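Alginate lyase (Aplysia kurodai, PDB 5GMT) probably cleaves alginate as a polysaccharide lyase of family 14, with a specificity for polymannuronate. Local coordinates at residues I155-R166 / A226-T234. Residues are numbered along the deposited sequence; the frame is centred on the assembly and turned at random.
Sequences IPTNQESGFKDR and ANHLRMRNT
Gln159 reaches Arg230 through its side-chain amide and pairs with both the backbone N-H and the C=O of Arg230. Its CB starts beside the contact, and the turn about the CB-CG bond (chi2 -62°) folds the chain and carries the amide toward 226-234. CG lies over the centre of one face of the Phe163 ring. CD brings the amide against the Arg230 backbone. Gln159 OE1 accepts from Arg230 N at 3.0 Å, on a lone pair in the carbonyl plane. Gln159 NE2 donates to Arg230 O at 2.9 Å, almost straight at 176°. Its other hydrogen goes to Pro156 O, 2.8 Å from Gln159 NE2. These bonds fix the rotation of the amide. Water 1 also donates to Gln159 OE1 and His228 O and accepts from Glu160 N.

Asn158 and Asn233 approach from opposite directions, and their side-chain amides exchange two hydrogen bonds. Asn158 ND2 donates to Asn233 OD1 at 2.9 Å, and Asn233 ND2 returns a bond to Asn158 OD1. The amide planes are 34° apart. Arg230 crosses Asn158 at about a right angle. Arg230 NH1 donates to Asn158 O, but their 2.5 Å separation is too short to be taken at face value.

At the other end, Arg166 holds Asn227 O with NH1 and NH2, each 3.0 Å from that oxygen. NH1 also forms a salt bridge with Glu160 OE2, meeting it from above the carboxylate plane. Asp168 pairs with NH2. Water 2 joins Glu160 OE2 to His228 ND1. Beside this polar group, Leu229 CD2 lies at the edge of the Phe163 ring, 3.9 Å from Phe163 CE1.

His228 and Leu229 form a G1 beta bulge opposite Gly208, where strand 222-229 turns a corner. The contact ties the loop between strands 149-154 and 169-170 of one sheet to strand 222-229 of the other sheet and the chain that follows it, within a concanavalin-like beta fold.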
loop_
_atom_site.group_PDB
_atom_site.type_symbol
_atom_site.label_atom_id
_atom_site.label_comp_id
_atom_site.label_asym_id
_atom_site.label_seq_id
_atom_site.Cartn_x
_atom_site.Cartn_y
_atom_site.Cartn_z
ATOM N N ILE A 155 7.771 -8.674 5.821
ATOM C CA ILE A 155 9.185 -8.393 6.013
ATOM C C ILE A 155 9.857 -9.675 6.517
ATOM O O ILE A 155 9.175 -10.594 6.939
ATOM C CB ILE A 155 9.386 -7.221 7.010
ATOM C CG1 ILE A 155 8.504 -7.426 8.238
ATOM C CG2 ILE A 155 9.027 -5.905 6.345
ATOM C CD1 ILE A 155 8.604 -6.285 9.292
ATOM N N PRO A 156 11.192 -9.755 6.434
ATOM C CA PRO A 156 11.898 -10.977 6.856
ATOM C C PRO A 156 11.580 -11.425 8.289
ATOM O O PRO A 156 11.241 -10.622 9.155
ATOM C CB PRO A 156 13.372 -10.583 6.725
ATOM C CG PRO A 156 13.380 -9.594 5.603
ATOM C CD PRO A 156 12.087 -8.807 5.745
ATOM N N THR A 157 11.694 -12.724 8.543
ATOM C CA THR A 157 11.362 -13.225 9.868
ATOM C C THR A 157 12.375 -12.806 10.935
ATOM O O THR A 157 12.059 -12.805 12.116
ATOM C CB THR A 157 11.239 -14.768 9.869
ATOM O OG1 THR A 157 12.494 -15.350 9.516
ATOM C CG2 THR A 157 10.191 -15.212 8.859
ATOM N N ASN A 158 13.588 -12.437 10.531
ATOM C CA ASN A 158 14.604 -12.097 11.528
ATOM C C ASN A 158 14.572 -10.608 11.911
ATOM O O ASN A 158 15.466 -9.836 11.580
ATOM C CB ASN A 158 16.007 -12.509 11.048
ATOM C CG ASN A 158 16.421 -11.836 9.758
ATOM O OD1 ASN A 158 15.619 -11.654 8.849
ATOM N ND2 ASN A 158 17.703 -11.471 9.667
ATOM N N GLN A 159 13.536 -10.218 12.639
ATOM C CA GLN A 159 13.442 -8.853 13.126
ATOM C C GLN A 159 14.213 -8.729 14.434
ATOM O O GLN A 159 14.738 -9.716 14.944
ATOM C CB GLN A 159 11.975 -8.455 13.314
ATOM C CG GLN A 159 11.181 -8.475 12.025
ATOM C CD GLN A 159 11.707 -7.478 10.996
ATOM O OE1 GLN A 159 12.027 -6.331 11.325
ATOM N NE2 GLN A 159 11.803 -7.913 9.753
ATOM N N GLU A 160 14.272 -7.518 14.979
ATOM C CA GLU A 160 15.013 -7.265 16.216
ATOM C C GLU A 160 14.466 -8.085 17.375
ATOM O O GLU A 160 13.311 -8.511 17.348
ATOM C CB GLU A 160 14.962 -5.780 16.567
ATOM C CG GLU A 160 13.549 -5.273 16.799
ATOM C CD GLU A 160 13.500 -3.902 17.446
ATOM O OE1 GLU A 160 14.573 -3.315 17.720
ATOM O OE2 GLU A 160 12.381 -3.416 17.683
ATOM N N SER A 161 15.295 -8.318 18.392
ATOM C CA SER A 161 14.820 -9.035 19.572
ATOM C C SER A 161 13.588 -8.347 20.164
ATOM O O SER A 161 13.529 -7.119 20.246
ATOM C CB SER A 161 15.926 -9.144 20.627
ATOM O OG SER A 161 17.033 -9.852 20.109
ATOM N N GLY A 162 12.594 -9.143 20.539
ATOM C CA GLY A 162 11.389 -8.621 21.163
ATOM C C GLY A 162 10.374 -7.995 20.213
ATOM O O GLY A 162 9.377 -7.442 20.672
ATOM N N PHE A 163 10.616 -8.094 18.907
ATOM C CA PHE A 163 9.754 -7.463 17.892
ATOM C C PHE A 163 8.269 -7.748 18.091
ATOM O O PHE A 163 7.444 -6.831 18.075
ATOM C CB PHE A 163 10.173 -7.916 16.487
ATOM C CG PHE A 163 9.297 -7.380 15.380
ATOM C CD1 PHE A 163 9.553 -6.135 14.814
ATOM C CD2 PHE A 163 8.232 -8.132 14.887
ATOM C CE1 PHE A 163 8.750 -5.641 13.783
ATOM C CE2 PHE A 163 7.426 -7.646 13.858
ATOM C CZ PHE A 163 7.690 -6.397 13.306
ATOM N N LYS A 164 7.936 -9.023 18.283
ATOM C CA LYS A 164 6.549 -9.452 18.422
ATOM C C LYS A 164 5.852 -8.816 19.614
ATOM O O LYS A 164 4.632 -8.675 19.616
ATOM C CB LYS A 164 6.480 -10.982 18.531
ATOM C CG LYS A 164 6.873 -11.686 17.242
ATOM C CD LYS A 164 6.912 -13.199 17.395
ATOM C CE LYS A 164 7.210 -13.874 16.061
ATOM N NZ LYS A 164 6.125 -13.653 15.051
ATOM N N ASP A 165 6.634 -8.414 20.614
ATOM C CA ASP A 165 6.098 -7.849 21.853
ATOM C C ASP A 165 6.066 -6.322 21.881
ATOM O O ASP A 165 5.711 -5.722 22.903
ATOM C CB ASP A 165 6.916 -8.345 23.047
ATOM C CG ASP A 165 6.770 -9.831 23.274
ATOM O OD1 ASP A 165 5.641 -10.344 23.138
ATOM O OD2 ASP A 165 7.791 -10.487 23.575
ATOM N N ARG A 166 6.466 -5.697 20.777
ATOM C CA ARG A 166 6.428 -4.244 20.656
ATOM C C ARG A 166 5.008 -3.732 20.791
ATOM O O ARG A 166 4.061 -4.365 20.319
ATOM C CB ARG A 166 7.022 -3.796 19.318
ATOM C CG ARG A 166 8.540 -3.845 19.292
ATOM C CD ARG A 166 9.112 -3.723 17.885
ATOM N NE ARG A 166 8.604 -2.547 17.184
ATOM C CZ ARG A 166 9.211 -1.966 16.157
ATOM N NH1 ARG A 166 10.373 -2.435 15.708
ATOM N NH2 ARG A 166 8.657 -0.907 15.585
ATOM N N ALA A 226 7.168 3.614 12.227
ATOM C CA ALA A 226 7.679 2.293 12.576
ATOM C C ALA A 226 9.195 2.287 12.442
ATOM O O ALA A 226 9.716 2.308 11.333
ATOM C CB ALA A 226 7.068 1.220 11.674
ATOM N N ASN A 227 9.931 2.264 13.540
ATOM C CA ASN A 227 11.364 2.187 13.332
ATOM C C ASN A 227 11.923 0.846 13.765
ATOM O O ASN A 227 11.165 -0.061 14.124
ATOM C CB ASN A 227 12.089 3.346 14.011
ATOM C CG ASN A 227 11.796 3.458 15.461
ATOM O OD1 ASN A 227 11.651 2.453 16.171
ATOM N ND2 ASN A 227 11.705 4.703 15.934
ATOM N N HIS A 228 13.239 0.722 13.651
ATOM C CA HIS A 228 13.944 -0.516 13.957
ATOM C C HIS A 228 13.382 -1.715 13.200
ATOM O O HIS A 228 13.074 -2.759 13.792
ATOM C CB HIS A 228 13.919 -0.748 15.460
ATOM C CG HIS A 228 14.559 0.364 16.232
ATOM N ND1 HIS A 228 14.107 0.778 17.464
ATOM C CD2 HIS A 228 15.600 1.178 15.921
ATOM C CE1 HIS A 228 14.854 1.785 17.892
ATOM N NE2 HIS A 228 15.767 2.045 16.976
ATOM N N LEU A 229 13.270 -1.550 11.882
ATOM C CA LEU A 229 12.797 -2.597 10.985
ATOM C C LEU A 229 13.899 -3.181 10.122
ATOM O O LEU A 229 14.844 -2.485 9.751
ATOM C CB LEU A 229 11.717 -2.056 10.049
ATOM C CG LEU A 229 10.453 -1.515 10.703
ATOM C CD1 LEU A 229 9.454 -1.145 9.602
ATOM C CD2 LEU A 229 9.851 -2.508 11.696
ATOM N N ARG A 230 13.756 -4.460 9.798
ATOM C CA ARG A 230 14.583 -5.098 8.788
ATOM C C ARG A 230 13.716 -5.422 7.572
ATOM O O ARG A 230 12.693 -6.103 7.709
ATOM C CB ARG A 230 15.224 -6.376 9.345
ATOM C CG ARG A 230 15.876 -7.218 8.284
ATOM C CD ARG A 230 16.731 -8.297 8.892
ATOM N NE ARG A 230 17.964 -7.753 9.439
ATOM C CZ ARG A 230 18.421 -8.000 10.663
ATOM N NH1 ARG A 230 17.754 -8.790 11.484
ATOM N NH2 ARG A 230 19.563 -7.462 11.061
ATOM N N MET A 231 14.102 -4.910 6.401
ATOM C CA MET A 231 13.385 -5.193 5.161
ATOM C C MET A 231 14.145 -6.187 4.291
ATOM O O MET A 231 13.554 -6.906 3.484
ATOM C CB MET A 231 13.144 -3.913 4.355
ATOM C CG MET A 231 12.139 -2.952 4.969
ATOM S SD MET A 231 12.902 -1.977 6.275
ATOM C CE MET A 231 11.797 -0.547 6.289
ATOM N N ARG A 232 15.464 -6.213 4.441
ATOM C CA ARG A 232 16.285 -7.028 3.552
ATOM C C ARG A 232 17.476 -7.639 4.295
ATOM O O ARG A 232 17.929 -7.103 5.310
ATOM C CB ARG A 232 16.770 -6.184 2.380
ATOM C CG ARG A 232 17.538 -4.961 2.840
ATOM C CD ARG A 232 18.177 -4.195 1.701
ATOM N NE ARG A 232 18.986 -3.095 2.218
ATOM C CZ ARG A 232 19.866 -2.412 1.498
ATOM N NH1 ARG A 232 20.068 -2.714 0.222
ATOM N NH2 ARG A 232 20.561 -1.434 2.067
ATOM N N ASN A 233 17.974 -8.762 3.783
ATOM C CA ASN A 233 19.165 -9.394 4.364
ATOM C C ASN A 233 20.329 -9.424 3.399
ATOM O O ASN A 233 21.401 -9.938 3.721
ATOM C CB ASN A 233 18.862 -10.817 4.838
ATOM C CG ASN A 233 18.114 -10.838 6.151
ATOM O OD1 ASN A 233 18.642 -10.415 7.185
ATOM N ND2 ASN A 233 16.884 -11.330 6.125
ATOM N N THR A 234 20.129 -8.860 2.218
ATOM C CA THR A 234 21.182 -8.827 1.234
ATOM C C THR A 234 21.175 -7.481 0.529
ATOM O O THR A 234 20.137 -6.838 0.407
ATOM C CB THR A 234 21.041 -9.984 0.214
ATOM O OG1 THR A 234 22.156 -9.977 -0.681
ATOM C CG2 THR A 234 19.750 -9.865 -0.580
HETATM O O HOH W 1 12.964 -5.334 13.531
HETATM O O HOH W 2 12.411 -0.875 18.716
#